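Local coordinates for takeout-like protein 1 (PDB 3E8T) that binds ubiquinone-8 in an internal pocket and probably serves as a carrier of hydrophobic ligands in insects, at residues D40-D45 / G61-L66; H88-V93 / K117-H122; T149-D154 / N181-S186. One frame throughout, in Å; residues are numbered along the deposited sequence. Where two conformers were deposited one is given.

Contact 1 (D40-D45 / G61-L66)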
# COMPACT_ATOMS: atom_id res chain seq x y z
N ASP A 40 1.22 7.66 6.63
CA ASP A 40 -0.21 7.70 6.98
C ASP A 40 -0.45 9.11 7.52
O ASP A 40 -0.09 9.40 8.66
CB ASP A 40 -0.65 6.60 7.96
CG ASP A 40 -2.19 6.53 8.10
OD1 ASP A 40 -2.89 7.42 7.56
OD2 ASP A 40 -2.72 5.59 8.76
N VAL A 41 -0.96 10.02 6.71
CA VAL A 41 -1.51 9.82 5.38
C VAL A 41 -0.38 9.83 4.38
O VAL A 41 0.50 10.69 4.42
CB VAL A 41 -2.51 10.93 5.08
CG1 VAL A 41 -3.05 10.80 3.70
CG2 VAL A 41 -3.70 10.87 6.04
N LEU A 42 -0.34 8.85 3.51
CA LEU A 42 0.64 8.76 2.44
C LEU A 42 0.20 9.54 1.23
O LEU A 42 -0.89 9.33 0.73
CB LEU A 42 0.84 7.30 2.02
CG LEU A 42 1.80 6.99 0.89
CD1 LEU A 42 3.24 7.38 1.21
CD2 LEU A 42 1.73 5.54 0.46
N ASP A 43 1.06 10.46 0.78
CA ASP A 43 0.82 11.16 -0.47
C ASP A 43 1.28 10.29 -1.62
O ASP A 43 2.39 9.80 -1.65
CB ASP A 43 1.56 12.52 -0.43
CG ASP A 43 0.78 13.59 0.31
OD1 ASP A 43 -0.28 13.99 -0.20
OD2 ASP A 43 1.20 14.05 1.41
N LEU A 44 0.39 10.05 -2.56
CA LEU A 44 0.70 9.28 -3.75
C LEU A 44 1.12 10.23 -4.86
O LEU A 44 0.48 11.26 -5.07
CB LEU A 44 -0.54 8.49 -4.21
CG LEU A 44 -1.12 7.59 -3.13
CD1 LEU A 44 -2.43 6.95 -3.58
CD2 LEU A 44 -0.10 6.50 -2.70
N ASP A 45 2.13 9.87 -5.62
CA ASP A 45 2.46 10.65 -6.79
C ASP A 45 1.30 10.53 -7.79
O ASP A 45 0.60 9.53 -7.83
CB ASP A 45 3.78 10.17 -7.41
CG ASP A 45 4.99 10.50 -6.56
OD1 ASP A 45 4.87 11.19 -5.56
OD2 ASP A 45 6.07 10.00 -6.95
N GLY A 61 -3.34 12.21 -4.72
CA GLY A 61 -3.83 11.00 -4.09
C GLY A 61 -3.32 10.85 -2.67
O GLY A 61 -2.19 11.24 -2.36
N LYS A 62 -4.15 10.27 -1.82
CA LYS A 62 -3.87 10.07 -0.43
C LYS A 62 -4.32 8.69 -0.00
O LYS A 62 -5.44 8.31 -0.28
CB LYS A 62 -4.68 11.03 0.39
CG LYS A 62 -4.55 12.50 0.07
CD LYS A 62 -3.28 13.06 0.43
CE LYS A 62 -3.33 14.62 0.27
NZ LYS A 62 -2.20 15.24 0.99
N LEU A 63 -3.47 8.00 0.73
CA LEU A 63 -3.80 6.70 1.31
C LEU A 63 -3.78 6.82 2.83
O LEU A 63 -2.73 7.14 3.40
CB LEU A 63 -2.80 5.61 0.87
CG LEU A 63 -2.96 4.27 1.62
CD1 LEU A 63 -4.19 3.57 1.15
CD2 LEU A 63 -1.71 3.39 1.41
N LYS A 64 -4.94 6.58 3.46
CA LYS A 64 -5.06 6.62 4.90
C LYS A 64 -5.30 5.23 5.40
O LYS A 64 -6.05 4.46 4.79
CB LYS A 64 -6.17 7.56 5.34
CG LYS A 64 -6.23 7.81 6.91
CD LYS A 64 -7.20 8.98 7.36
CE LYS A 64 -7.56 8.91 8.86
NZ LYS A 64 -8.54 9.93 9.41
N GLY A 65 -4.70 4.89 6.53
CA GLY A 65 -5.00 3.69 7.27
C GLY A 65 -3.84 2.80 7.62
O GLY A 65 -3.99 1.88 8.45
N LEU A 66 -2.64 3.04 7.06
CA LEU A 66 -1.50 2.15 7.36
C LEU A 66 -1.15 2.13 8.85
O LEU A 66 -0.67 1.13 9.34
CB LEU A 66 -0.28 2.49 6.52
CG LEU A 66 0.84 1.45 6.40
CD1 LEU A 66 0.32 0.11 5.88
CD2 LEU A 66 1.92 1.99 5.44
O HOH W 1 -0.88 13.66 -2.79
O HOH W 2 -2.22 10.56 -6.88

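Contact 2 (H88-V93 / K117-H122). With UQ8 (Ubiquinone-8), chain B.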
# COMPACT_ATOMS: atom_id res chain seq x y z
N HIS A 88 -3.11 -6.88 7.30
CA HIS A 88 -4.39 -6.41 6.82
C HIS A 88 -4.78 -5.12 7.48
O HIS A 88 -4.23 -4.73 8.51
CB HIS A 88 -5.48 -7.49 7.00
CG HIS A 88 -5.80 -7.78 8.43
ND1 HIS A 88 -5.12 -8.70 9.20
CD2 HIS A 88 -6.74 -7.24 9.24
CE1 HIS A 88 -5.64 -8.73 10.43
NE2 HIS A 88 -6.62 -7.85 10.48
N LEU A 89 -5.72 -4.40 6.83
CA LEU A 89 -6.17 -3.11 7.34
C LEU A 89 -7.44 -2.67 6.64
O LEU A 89 -7.83 -3.27 5.63
CB LEU A 89 -5.09 -2.05 7.11
CG LEU A 89 -4.81 -1.65 5.64
CD1 LEU A 89 -4.09 -0.31 5.66
CD2 LEU A 89 -4.01 -2.67 4.90
N ASP A 90 -8.11 -1.70 7.24
CA ASP A 90 -9.05 -0.86 6.54
C ASP A 90 -8.33 0.35 6.03
O ASP A 90 -7.47 0.88 6.71
CB ASP A 90 -10.21 -0.41 7.45
CG ASP A 90 -11.04 -1.57 8.01
OD1 ASP A 90 -10.98 -2.68 7.47
OD2 ASP A 90 -11.76 -1.30 9.01
N ALA A 91 -8.66 0.79 4.81
CA ALA A 91 -7.96 1.93 4.25
C ALA A 91 -8.89 2.77 3.44
O ALA A 91 -9.97 2.33 3.05
CB ALA A 91 -6.88 1.42 3.35
N THR A 92 -8.46 4.00 3.20
CA THR A 92 -9.19 4.88 2.32
C THR A 92 -8.20 5.46 1.31
O THR A 92 -7.07 5.79 1.66
CB THR A 92 -9.97 6.03 3.06
OG1 THR A 92 -11.05 5.50 3.85
CG2 THR A 92 -10.63 6.95 2.10
N VAL A 93 -8.63 5.57 0.07
CA VAL A 93 -7.88 6.25 -1.00
C VAL A 93 -8.71 7.43 -1.48
O VAL A 93 -9.88 7.26 -1.80
CB VAL A 93 -7.56 5.32 -2.16
CG1 VAL A 93 -6.68 6.04 -3.15
CG2 VAL A 93 -6.90 4.04 -1.68
N LYS A 117 -13.31 3.44 0.00
CA LYS A 117 -13.14 2.82 1.31
C LYS A 117 -12.96 1.33 1.12
O LYS A 117 -13.72 0.72 0.39
CB LYS A 117 -14.38 3.05 2.18
CG LYS A 117 -14.75 4.50 2.41
CD LYS A 117 -16.03 4.64 3.22
CE LYS A 117 -15.89 4.10 4.63
NZ LYS A 117 -17.12 4.34 5.52
N LEU A 118 -11.92 0.79 1.71
CA LEU A 118 -11.57 -0.61 1.58
C LEU A 118 -11.64 -1.25 2.97
O LEU A 118 -11.03 -0.76 3.91
CB LEU A 118 -10.14 -0.75 1.07
CG LEU A 118 -9.84 -0.06 -0.23
CD1 LEU A 118 -8.34 -0.09 -0.55
CD2 LEU A 118 -10.65 -0.63 -1.36
N LYS A 119 -12.41 -2.32 3.11
CA LYS A 119 -12.58 -2.98 4.39
C LYS A 119 -11.93 -4.34 4.33
O LYS A 119 -12.24 -5.16 3.49
CB LYS A 119 -14.06 -3.11 4.72
CG LYS A 119 -14.30 -3.66 6.11
CD LYS A 119 -15.75 -3.73 6.49
CE LYS A 119 -15.85 -4.18 8.00
NZ LYS A 119 -17.22 -4.58 8.52
N ASN A 120 -11.01 -4.56 5.27
CA ASN A 120 -10.32 -5.81 5.44
C ASN A 120 -9.56 -6.19 4.19
O ASN A 120 -9.71 -7.29 3.64
CB ASN A 120 -11.30 -6.91 5.88
CG ASN A 120 -10.62 -8.09 6.51
OD1 ASN A 120 -9.50 -8.00 6.99
ND2 ASN A 120 -11.32 -9.21 6.51
N ILE A 121 -8.68 -5.29 3.78
CA ILE A 121 -7.77 -5.62 2.71
C ILE A 121 -6.56 -6.36 3.29
O ILE A 121 -5.93 -5.85 4.21
CB ILE A 121 -7.42 -4.40 1.79
CG1 ILE A 121 -6.55 -4.87 0.63
CG2 ILE A 121 -6.80 -3.29 2.59
CD1 ILE A 121 -6.35 -3.77 -0.45
N HIS A 122 -6.26 -7.52 2.73
CA HIS A 122 -5.11 -8.32 3.08
C HIS A 122 -4.04 -8.16 2.04
O HIS A 122 -4.31 -8.13 0.84
CB HIS A 122 -5.52 -9.77 3.22
CG HIS A 122 -6.31 -10.03 4.47
ND1 HIS A 122 -5.85 -10.83 5.50
CD2 HIS A 122 -7.47 -9.50 4.92
CE1 HIS A 122 -6.71 -10.81 6.50
NE2 HIS A 122 -7.72 -10.04 6.16
C45 UQ8 B . -13.14 5.54 -11.16
C44 UQ8 B . -13.46 4.06 -11.39
C46 UQ8 B . -14.83 3.94 -11.99
C43 UQ8 B . -13.36 3.23 -10.13
C42 UQ8 B . -12.09 3.56 -9.33
C41 UQ8 B . -10.87 3.04 -10.08
C39 UQ8 B . -9.91 2.37 -9.12
C40 UQ8 B . -8.46 2.82 -9.00
C38 UQ8 B . -10.34 1.29 -8.40
C37 UQ8 B . -9.55 0.60 -7.48
C36 UQ8 B . -10.52 -0.30 -6.71
C34 UQ8 B . -9.87 -1.01 -5.54
C35 UQ8 B . -10.75 -1.67 -4.68
C33 UQ8 B . -8.50 -0.92 -5.30
C32 UQ8 B . -7.75 -1.53 -4.31
C31 UQ8 B . -6.49 -0.65 -4.06
C29 UQ8 B . -5.49 -1.29 -3.10
C30 UQ8 B . -5.13 -2.81 -3.24
C28 UQ8 B . -4.90 -0.53 -2.11
C27 UQ8 B . -3.98 -0.99 -1.17
C26 UQ8 B . -3.01 0.11 -0.74
C24 UQ8 B . -2.16 -0.34 0.45
C25 UQ8 B . -2.81 -0.55 1.83
C23 UQ8 B . -0.82 -0.58 0.28
C22 UQ8 B . 0.10 -0.99 1.25
C21 UQ8 B . 1.46 -1.30 0.63
C19 UQ8 B . 2.43 -2.08 1.52
C20 UQ8 B . 3.69 -2.51 0.77
C18 UQ8 B . 2.73 -1.38 2.85
C17 UQ8 B . 3.78 -2.15 3.66
C16 UQ8 B . 3.77 -1.78 5.16
C14 UQ8 B . 5.05 -2.29 5.80
C15 UQ8 B . 5.61 -3.66 5.37
C13 UQ8 B . 5.75 -1.53 6.73
C12 UQ8 B . 6.94 -1.95 7.32
C11 UQ8 B . 7.17 -1.36 8.73
C9 UQ8 B . 8.09 -2.26 9.57
C10 UQ8 B . 8.89 -3.25 8.71
C8 UQ8 B . 9.02 -1.38 10.40
C7 UQ8 B . 10.48 -1.43 9.93
C6 UQ8 B . 11.26 -2.65 10.50
C1 UQ8 B . 12.09 -3.39 9.65
C1M UQ8 B . 12.18 -3.00 8.31
C2 UQ8 B . 12.81 -4.50 10.11
O2 UQ8 B . 13.54 -5.14 9.36
C3 UQ8 B . 12.72 -4.88 11.44
O3 UQ8 B . 13.43 -5.96 11.88
C3M UQ8 B . 14.75 -5.56 12.24
C4 UQ8 B . 11.90 -4.17 12.30
O4 UQ8 B . 11.83 -4.56 13.61
C4M UQ8 B . 11.48 -5.95 13.70
C5 UQ8 B . 11.17 -3.06 11.84
O5 UQ8 B . 10.46 -2.45 12.64

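Contact 3 (T149-D154 / N181-S186). With UQ8 (Ubiquinone-8), chain B.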
# COMPACT_ATOMS: atom_id res chain seq x y z
N THR A 149 0.91 -8.64 -3.37
CA THR A 149 -0.41 -9.05 -3.79
C THR A 149 -1.43 -8.60 -2.74
O THR A 149 -1.09 -8.34 -1.61
CB THR A 149 -0.53 -10.54 -4.02
OG1 THR A 149 -0.28 -11.20 -2.79
CG2 THR A 149 0.45 -11.03 -5.10
N PHE A 150 -2.68 -8.54 -3.14
CA PHE A 150 -3.73 -8.06 -2.28
C PHE A 150 -5.03 -8.86 -2.48
O PHE A 150 -5.26 -9.49 -3.53
CB PHE A 150 -3.98 -6.55 -2.50
CG PHE A 150 -4.64 -6.22 -3.78
CD1 PHE A 150 -6.01 -6.19 -3.89
CD2 PHE A 150 -3.89 -6.07 -4.93
CE1 PHE A 150 -6.63 -5.94 -5.10
CE2 PHE A 150 -4.52 -5.83 -6.17
CZ PHE A 150 -5.88 -5.80 -6.23
N ASP A 151 -5.86 -8.78 -1.47
CA ASP A 151 -7.20 -9.37 -1.53
C ASP A 151 -8.11 -8.54 -0.64
O ASP A 151 -7.92 -8.51 0.59
CB ASP A 151 -7.08 -10.80 -0.97
CG ASP A 151 -8.37 -11.55 -0.90
OD1 ASP A 151 -9.41 -11.04 -1.28
OD2 ASP A 151 -8.33 -12.73 -0.41
N VAL A 152 -9.06 -7.82 -1.23
CA VAL A 152 -10.06 -7.08 -0.44
C VAL A 152 -11.10 -8.08 0.01
O VAL A 152 -11.82 -8.64 -0.82
CB VAL A 152 -10.69 -5.94 -1.24
CG1 VAL A 152 -11.66 -5.20 -0.34
CG2 VAL A 152 -9.62 -5.00 -1.84
N LYS A 153 -11.09 -8.41 1.31
CA LYS A 153 -11.93 -9.53 1.75
C LYS A 153 -13.34 -9.18 2.12
O LYS A 153 -14.23 -10.01 1.93
CB LYS A 153 -11.27 -10.24 2.93
CG LYS A 153 -10.04 -10.98 2.58
CD LYS A 153 -9.64 -12.03 3.63
CE LYS A 153 -8.48 -12.78 3.15
NZ LYS A 153 -8.84 -13.78 2.12
N ASP A 154 -13.59 -8.00 2.69
CA ASP A 154 -14.92 -7.69 3.19
C ASP A 154 -15.73 -6.89 2.22
O ASP A 154 -16.82 -7.34 1.89
CB ASP A 154 -14.89 -7.03 4.56
CG ASP A 154 -14.51 -7.98 5.66
OD1 ASP A 154 -14.10 -9.11 5.38
OD2 ASP A 154 -14.64 -7.53 6.81
N ASN A 181 -20.44 -4.48 -7.59
CA ASN A 181 -19.42 -5.24 -8.27
C ASN A 181 -18.05 -4.91 -7.70
O ASN A 181 -17.06 -4.99 -8.37
CB ASN A 181 -19.47 -4.97 -9.77
CG ASN A 181 -20.77 -5.42 -10.36
OD1 ASN A 181 -21.01 -6.61 -10.55
ND2 ASN A 181 -21.67 -4.46 -10.64
N TRP A 182 -18.03 -4.62 -6.40
CA TRP A 182 -16.81 -4.15 -5.78
C TRP A 182 -15.66 -5.12 -5.91
O TRP A 182 -14.52 -4.71 -6.09
CB TRP A 182 -17.05 -3.76 -4.29
CG TRP A 182 -17.36 -4.88 -3.39
CD1 TRP A 182 -18.63 -5.34 -3.05
CD2 TRP A 182 -16.43 -5.77 -2.75
NE1 TRP A 182 -18.50 -6.44 -2.24
CE2 TRP A 182 -17.18 -6.73 -2.07
CE3 TRP A 182 -15.04 -5.83 -2.72
CZ2 TRP A 182 -16.60 -7.72 -1.31
CZ3 TRP A 182 -14.47 -6.83 -2.00
CH2 TRP A 182 -15.24 -7.78 -1.33
N LYS A 183 -15.92 -6.42 -5.78
CA LYS A 183 -14.82 -7.35 -5.80
C LYS A 183 -14.18 -7.43 -7.18
O LYS A 183 -12.97 -7.36 -7.35
CB LYS A 183 -15.27 -8.74 -5.31
CG LYS A 183 -14.18 -9.77 -5.23
CD LYS A 183 -13.11 -9.45 -4.24
CE LYS A 183 -12.12 -10.60 -4.18
NZ LYS A 183 -11.11 -10.29 -3.14
N GLN A 184 -15.02 -7.53 -8.21
CA GLN A 184 -14.53 -7.55 -9.58
C GLN A 184 -13.73 -6.26 -9.87
O GLN A 184 -12.69 -6.31 -10.51
CB GLN A 184 -15.69 -7.68 -10.54
CG GLN A 184 -15.28 -7.60 -11.98
CD GLN A 184 -16.39 -7.89 -12.96
OE1 GLN A 184 -17.56 -7.77 -12.61
NE2 GLN A 184 -16.03 -8.19 -14.17
N VAL A 185 -14.27 -5.10 -9.46
CA VAL A 185 -13.59 -3.85 -9.70
C VAL A 185 -12.23 -3.84 -9.01
O VAL A 185 -11.24 -3.40 -9.59
CB VAL A 185 -14.50 -2.67 -9.25
CG1 VAL A 185 -13.72 -1.34 -9.31
CG2 VAL A 185 -15.72 -2.59 -10.17
N SER A 186 -12.16 -4.36 -7.77
CA SER A 186 -10.88 -4.41 -7.07
C SER A 186 -9.87 -5.29 -7.82
O SER A 186 -8.68 -4.97 -7.88
CB SER A 186 -11.03 -4.87 -5.63
OG SER A 186 -11.25 -6.27 -5.50
C45 UQ8 B . -13.14 5.54 -11.16
C44 UQ8 B . -13.46 4.06 -11.39
C46 UQ8 B . -14.83 3.94 -11.99
C43 UQ8 B . -13.36 3.23 -10.13
C42 UQ8 B . -12.09 3.56 -9.33
C41 UQ8 B . -10.87 3.04 -10.08
C39 UQ8 B . -9.91 2.37 -9.12
C40 UQ8 B . -8.46 2.82 -9.00
C38 UQ8 B . -10.34 1.29 -8.40
C37 UQ8 B . -9.55 0.60 -7.48
C36 UQ8 B . -10.52 -0.30 -6.71
C34 UQ8 B . -9.87 -1.01 -5.54
C35 UQ8 B . -10.75 -1.67 -4.68
C33 UQ8 B . -8.50 -0.92 -5.30
C32 UQ8 B . -7.75 -1.53 -4.31
C31 UQ8 B . -6.49 -0.65 -4.06
C29 UQ8 B . -5.49 -1.29 -3.10
C30 UQ8 B . -5.13 -2.81 -3.24
C28 UQ8 B . -4.90 -0.53 -2.11
C27 UQ8 B . -3.98 -0.99 -1.17
C26 UQ8 B . -3.01 0.11 -0.74
C24 UQ8 B . -2.16 -0.34 0.45
C25 UQ8 B . -2.81 -0.55 1.83
C23 UQ8 B . -0.82 -0.58 0.28
C22 UQ8 B . 0.10 -0.99 1.25
C21 UQ8 B . 1.46 -1.30 0.63
C19 UQ8 B . 2.43 -2.08 1.52
C20 UQ8 B . 3.69 -2.51 0.77
C18 UQ8 B . 2.73 -1.38 2.85
C17 UQ8 B . 3.78 -2.15 3.66
C16 UQ8 B . 3.77 -1.78 5.16
C14 UQ8 B . 5.05 -2.29 5.80
C15 UQ8 B . 5.61 -3.66 5.37
C13 UQ8 B . 5.75 -1.53 6.73
C12 UQ8 B . 6.94 -1.95 7.32
C11 UQ8 B . 7.17 -1.36 8.73
C9 UQ8 B . 8.09 -2.26 9.57
C10 UQ8 B . 8.89 -3.25 8.71
C8 UQ8 B . 9.02 -1.38 10.40
C7 UQ8 B . 10.48 -1.43 9.93
C6 UQ8 B . 11.26 -2.65 10.50
C1 UQ8 B . 12.09 -3.39 9.65
C1M UQ8 B . 12.18 -3.00 8.31
C2 UQ8 B . 12.81 -4.50 10.11
O2 UQ8 B . 13.54 -5.14 9.36
C3 UQ8 B . 12.72 -4.88 11.44
O3 UQ8 B . 13.43 -5.96 11.88
C3M UQ8 B . 14.75 -5.56 12.24
C4 UQ8 B . 11.90 -4.17 12.30
O4 UQ8 B . 11.83 -4.56 13.61
C4M UQ8 B . 11.48 -5.95 13.70
C5 UQ8 B . 11.17 -3.06 11.84
O5 UQ8 B . 10.46 -2.45 12.64
O HOH W 3 -9.60 -8.02 -4.14

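Contact 1 (D40-D45 / G61-L66)
The antiparallel beta hairpin of strands 42-51 and 54-77 is held near its open end by this contact. Leu42 and Leu63 form a hydrogen-bonded pair: Leu42 N reaches Leu63 O, and Leu63 N returns a bond to Leu42 O, each in the plane of its carbonyl. Further along, Leu44 N points almost straight at Gly61 O (2.8 Å) but comes from above the carbonyl plane. Water 1 donates to the same Gly61 O and also to Asp43 OD1, bridging the strands. Asp43 OD1 offers its syn lone pair to Lys62 NZ in a salt bridge of 2.6 Å. The lysine leaves the backbone with CG anti to its carbonyl carbon and bends at CB-CG (chi2 -70°), so that its chain runs alongside Asp43; the Val41 side chain crosses it at about a right angle, CG1 touching Lys62 CB at 3.7 Å. An alanine here would lose the salt bridge to Asp43 and the aliphatic chain beside it, and would probably loosen this polar face of the hairpin.

In the wrap fold of the juvenile hormone binding protein family, the opposite face of the sheet curls round a long helix, here 182-211. Leu42 and Leu63 point to that inner face, both with CG anti to the backbone N, and meet through their CD2 methyls at 4.2 Å. Leu42 also touches Ala197 and Ile201 of the helix, whereas Leu63 lines the ubiquinone-8 pocket.

A cis peptide precedes Val41, and Asp40 swings its carboxylate (chi1 -170°) across the turn at Gly65. Both oxygens receive weak bonds from Gly65 N, the shorter 3.1 Å to Asp40 OD2; the stronger partner of OD2 is Lys67 N. The backbone angles of Gly65 leave a beta carbon no room beside the preceding carbonyl oxygen.

Contact 2 (H88-V93 / K117-H122)
Leu118 O is gripped twice from the facing strand, by Ala91 N at 3.0 Å in the plane of the carbonyl and by the CA-H of Asp90. Ala91 O answers by accepting from Leu118 N at 2.8 Å, nearly along its C=O axis. A second reciprocal pair joins Leu89 and Ile121, but between the two pairs one strand spends a single residue, Asp90, where the other spends Lys119 and Asn120. Asp90 bridges this mismatch: its OD1 accepts Asn120 N at 2.9 Å, nearly along the C-O axis.

On the outer face, the close His88-His122 pairing, a non-hydrogen-bonded one, puts His88 CB over the centre of the His122 ring, 3.4 Å from the centroid, a CH-pi contact. The crowded first torsion (chi1 67°) swings the His88 ring alongside the other imidazole, nearly parallel (12°) but slid apart, so they barely overlap. His88 ND1 is bonded to Asp72, which would probably favour a protonated ring. His122 NE2 gives a weak bond to Asn120 OD1, and Asn120 ND2 is bonded to Asp154 OD1.

On the inner face, Leu89 CD2 meets Ile121 CG2 at 3.7 Å. Ile121 CD1 lies 3.2 Å from C30 of ubiquinone-8, and Leu118 CD2 lies 3.5 Å from its C35. The arrangement is a beta bulge in a curled antiparallel sheet, its apolar side forming a wall of the ligand pocket.

Contact 3 (T149-D154 / N181-S186)
A single lysine ammonium, Lys183 NZ, ties a helix to a strand by three bonds. It makes a salt bridge of 2.6 Å to Asp151 OD1, reaches Val152 O at 2.9 Å from above the carbonyl plane, and donates to water 3, its chain bent at chi2 (63°). Asp151 OD2 takes Lys153 NZ, so one carboxylate is shared by two lysines, whose like charges it probably offsets only in part. Water 3 also accepts a bond from Val152 N and donates to Ser186 OG, which donates its own hydrogen bond to Lys183 O, on a lone pair.

Here the curled sheet of the wrap fold closes on its long helix: the first turn of 182-211 lies against the end of strand 139-153, nearly antiparallel to it. Trp182, in the crowded rotamer, lays its benzo edge along the strand: CZ3 packs on Val152 CG1 at 3.6 Å, with Val152 O near the ring plane, while CZ2 comes within 3.2 Å of Asp154 O. In the ubiquinone-8 pocket, Phe150 turns an edge to the helix, CZ lying 3.4 Å from Ser186 O; one ring face carries ligand atom C30, and Ser186 CB meets C35 at 3.3 Å.

How the contacts relate
From the N terminus the three contacts follow in series, none nested in or crossing another. Contact 1 closes first, round the 15 residues of a hairpin. Contact 2 then brings strand 113-133 back onto strand 82-100 after a 23-residue excursion, and contact 3 closes 26 residues that include helix 168-180, bringing the start of helix 182-211 to strand 139-153. Strand neighbours link them: Lys64 N meets Thr92 O between contacts 1 and 2, and His122 O meets Asp151 N between contacts 2 and 3. Contacts 1 and 3 do not touch, their nearest atoms being about 11 Å apart, yet all three supply residues to the ubiquinone-8 pocket.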